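Local coordinates for protein pantothenate synthetase (Francisella tularensis subsp. tularensis, PDB 3N8H) that probably condenses pantoate with beta-alanine to make pantothenate, spending ATP by way of a pantoyl-adenylate intermediate, at residues G27-M32 / N146-E151. Sequence-based numbering, arbitrary orientation. Where two conformers were deposited one is given.
Sequences GFVPTM and NLYLGE. With AMP (adenosine monophosphate), chain D; PRO (proline), chain C.
Phe-28 takes part in both of the backbone hydrogen bonds that join strands 27-31 and 146-150: its N donates to Asn-146 O (2.8 Å), and its O accepts from Tyr-148 N (3.2 Å). Apolar packing follows on either face of this parallel pair. With CG anti to the backbone N (chi1 180°), Leu-147 brings its CD1 methyl back to the neighbouring strand, where it lies 3.7 Å from Phe-28 CD1 and 3.5 Å from Pro-30 CD; a single methyl thus meets both the phenylalanine and the proline ring. On the other face, Val-29 CG2 meets Tyr-148 CB at 4.0 Å, and the tyrosine ring turns its edge to Gly-27 CA, where a side chain would be tight against CE2. The Tyr-148 hydroxyl hydrogen-bonds with Glu-49 and Asn-50. The two are neighbouring strands of the parallel alpha/beta nucleotide-binding domain of the HUP clan, and they splay apart at their C-terminal ends, where AMP sits. Proline suits the parting, since Pro-30 has no N-H to offer. A water bridges the split, donating to Pro-30 O and to Tyr-148 O (2.6 Å) and hydrogen-bonding with AMP O3'. Beyond it the two segments hold different parts of the nucleotide: Gly-150 N donates to ribose O3' (2.9 Å), with no side chain to collide with adenine N3, while the backbone N of Met-32 (present as selenomethionine) donates to phosphate O1P (3.1 Å).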
loop_
_atom_site.group_PDB
_atom_site.type_symbol
_atom_site.label_atom_id
_atom_site.label_comp_id
_atom_site.label_asym_id
_atom_site.label_seq_id
_atom_site.Cartn_x
_atom_site.Cartn_y
_atom_site.Cartn_z
ATOM N N GLY A 27 14.571 7.481 -15.446
ATOM C CA GLY A 27 15.232 7.231 -14.173
ATOM C C GLY A 27 14.716 8.144 -13.068
ATOM O O GLY A 27 14.477 9.336 -13.281
ATOM N N PHE A 28 14.538 7.587 -11.881
ATOM C CA PHE A 28 13.942 8.353 -10.794
ATOM C C PHE A 28 14.837 8.362 -9.561
ATOM O O PHE A 28 15.274 7.311 -9.094
ATOM C CB PHE A 28 12.564 7.785 -10.445
ATOM C CG PHE A 28 11.916 8.439 -9.233
ATOM C CD1 PHE A 28 11.231 7.673 -8.297
ATOM C CD2 PHE A 28 12.005 9.809 -9.031
ATOM C CE1 PHE A 28 10.634 8.267 -7.179
ATOM C CE2 PHE A 28 11.404 10.421 -7.916
ATOM C CZ PHE A 28 10.718 9.654 -7.001
ATOM N N VAL A 29 15.117 9.542 -9.029
ATOM C CA VAL A 29 15.899 9.624 -7.797
ATOM C C VAL A 29 15.105 10.363 -6.704
ATOM O O VAL A 29 15.061 11.571 -6.703
ATOM C CB VAL A 29 17.259 10.342 -8.013
ATOM C CG1 VAL A 29 18.073 10.356 -6.699
ATOM C CG2 VAL A 29 18.112 9.669 -9.117
ATOM N N PRO A 30 14.462 9.629 -5.779
ATOM C CA PRO A 30 13.715 10.334 -4.718
ATOM C C PRO A 30 14.677 10.866 -3.659
ATOM O O PRO A 30 15.670 10.205 -3.339
ATOM C CB PRO A 30 12.813 9.230 -4.117
ATOM C CG PRO A 30 13.601 7.935 -4.360
ATOM C CD PRO A 30 14.339 8.163 -5.690
ATOM N N THR A 31 14.400 12.044 -3.112
ATOM C CA THR A 31 15.260 12.598 -2.049
ATOM C C THR A 31 14.378 13.444 -1.147
ATOM O O THR A 31 13.212 13.669 -1.453
ATOM C CB THR A 31 16.415 13.500 -2.626
ATOM O OG1 THR A 31 15.957 14.843 -2.822
ATOM C CG2 THR A 31 16.936 12.975 -3.974
HETATM N N MSE A 32 14.940 13.930 -0.051
HETATM C CA MSE A 32 14.241 14.877 0.821
HETATM C C MSE A 32 14.975 16.232 0.778
HETATM O O MSE A 32 14.929 17.006 1.723
HETATM C CB MSE A 32 14.127 14.341 2.252
HETATM C CG MSE A 32 13.605 12.882 2.336
HETATM SE SE MSE A 32 12.678 12.493 4.023
HETATM C CE MSE A 32 14.196 12.744 5.233
ATOM N N ASN A 146 13.636 2.986 -13.954
ATOM C CA ASN A 146 14.757 2.739 -13.052
ATOM C C ASN A 146 14.736 3.596 -11.792
ATOM O O ASN A 146 14.580 4.817 -11.857
ATOM C CB ASN A 146 16.091 2.945 -13.765
ATOM C CG ASN A 146 16.294 1.961 -14.910
ATOM O OD1 ASN A 146 16.293 0.748 -14.716
ATOM N ND2 ASN A 146 16.458 2.486 -16.103
ATOM N N LEU A 147 14.916 2.940 -10.651
ATOM C CA LEU A 147 14.933 3.627 -9.355
ATOM C C LEU A 147 16.333 3.549 -8.744
ATOM O O LEU A 147 16.893 2.468 -8.635
ATOM C CB LEU A 147 13.934 2.975 -8.382
ATOM C CG LEU A 147 13.843 3.588 -6.972
ATOM C CD1 LEU A 147 13.462 5.057 -7.047
ATOM C CD2 LEU A 147 12.855 2.793 -6.042
ATOM N N TYR A 148 16.872 4.690 -8.317
ATOM C CA TYR A 148 18.239 4.756 -7.764
ATOM C C TYR A 148 18.201 5.036 -6.258
ATOM O O TYR A 148 17.581 6.007 -5.817
ATOM C CB TYR A 148 19.094 5.798 -8.545
ATOM C CG TYR A 148 19.191 5.378 -9.998
ATOM C CD1 TYR A 148 20.261 4.636 -10.456
ATOM C CD2 TYR A 148 18.153 5.623 -10.866
ATOM C CE1 TYR A 148 20.317 4.174 -11.769
ATOM C CE2 TYR A 148 18.198 5.179 -12.171
ATOM C CZ TYR A 148 19.270 4.452 -12.620
ATOM O OH TYR A 148 19.284 4.028 -13.943
ATOM N N LEU A 149 18.836 4.142 -5.490
ATOM C CA LEU A 149 18.832 4.171 -4.035
ATOM C C LEU A 149 20.262 4.017 -3.525
ATOM O O LEU A 149 21.075 3.319 -4.144
ATOM C CB LEU A 149 17.972 3.024 -3.464
ATOM C CG LEU A 149 16.473 2.926 -3.787
ATOM C CD1 LEU A 149 15.877 1.683 -3.143
ATOM C CD2 LEU A 149 15.732 4.183 -3.313
ATOM N N GLY A 150 20.568 4.659 -2.394
ATOM C CA GLY A 150 21.884 4.548 -1.798
ATOM C C GLY A 150 21.962 3.341 -0.857
ATOM O O GLY A 150 21.042 3.057 -0.082
ATOM N N GLU A 151 23.070 2.618 -0.934
ATOM C CA GLU A 151 23.326 1.497 -0.035
ATOM C C GLU A 151 23.350 1.908 1.455
ATOM O O GLU A 151 23.082 1.095 2.360
ATOM C CB GLU A 151 24.657 0.862 -0.428
ATOM C CG GLU A 151 25.097 -0.272 0.456
ATOM C CD GLU A 151 26.489 -0.724 0.110
ATOM O OE1 GLU A 151 27.438 -0.324 0.818
ATOM O OE2 GLU A 151 26.631 -1.462 -0.887
HETATM P P AMP D . 17.638 11.147 1.783
HETATM O O1P AMP D . 17.494 12.443 0.991
HETATM O O2P AMP D . 18.667 11.142 2.872
HETATM O O3P AMP D . 16.336 10.578 2.214
HETATM O "O5'" AMP D . 18.344 10.158 0.708
HETATM C "C5'" AMP D . 17.895 10.045 -0.643
HETATM C "C4'" AMP D . 18.632 8.931 -1.345
HETATM O "O4'" AMP D . 20.061 9.247 -1.359
HETATM C "C3'" AMP D . 18.490 7.555 -0.670
HETATM O "O3'" AMP D . 18.496 6.522 -1.670
HETATM C "C2'" AMP D . 19.764 7.475 0.161
HETATM O "O2'" AMP D . 20.183 6.172 0.534
HETATM C "C1'" AMP D . 20.765 8.169 -0.759
HETATM N N9 AMP D . 21.958 8.635 -0.042
HETATM C C8 AMP D . 21.964 9.386 1.084
HETATM N N7 AMP D . 23.242 9.603 1.504
HETATM C C5 AMP D . 24.069 8.954 0.645
HETATM C C6 AMP D . 25.531 8.778 0.516
HETATM N N6 AMP D . 26.347 9.337 1.425
HETATM N N1 AMP D . 26.015 8.051 -0.507
HETATM C C2 AMP D . 25.165 7.476 -1.392
HETATM N N3 AMP D . 23.821 7.598 -1.345
HETATM C C4 AMP D . 23.219 8.319 -0.365
HETATM N N PRO C . 16.708 9.508 5.025
HETATM C CA PRO C . 15.320 9.241 5.390
HETATM C C PRO C . 15.004 9.846 6.759
HETATM O O PRO C . 15.925 10.310 7.443
HETATM C CB PRO C . 15.273 7.714 5.453
HETATM C CG PRO C . 16.296 7.280 4.456
HETATM C CD PRO C . 17.395 8.310 4.512
HETATM O O HOH W 1 16.940 7.509 -3.755
#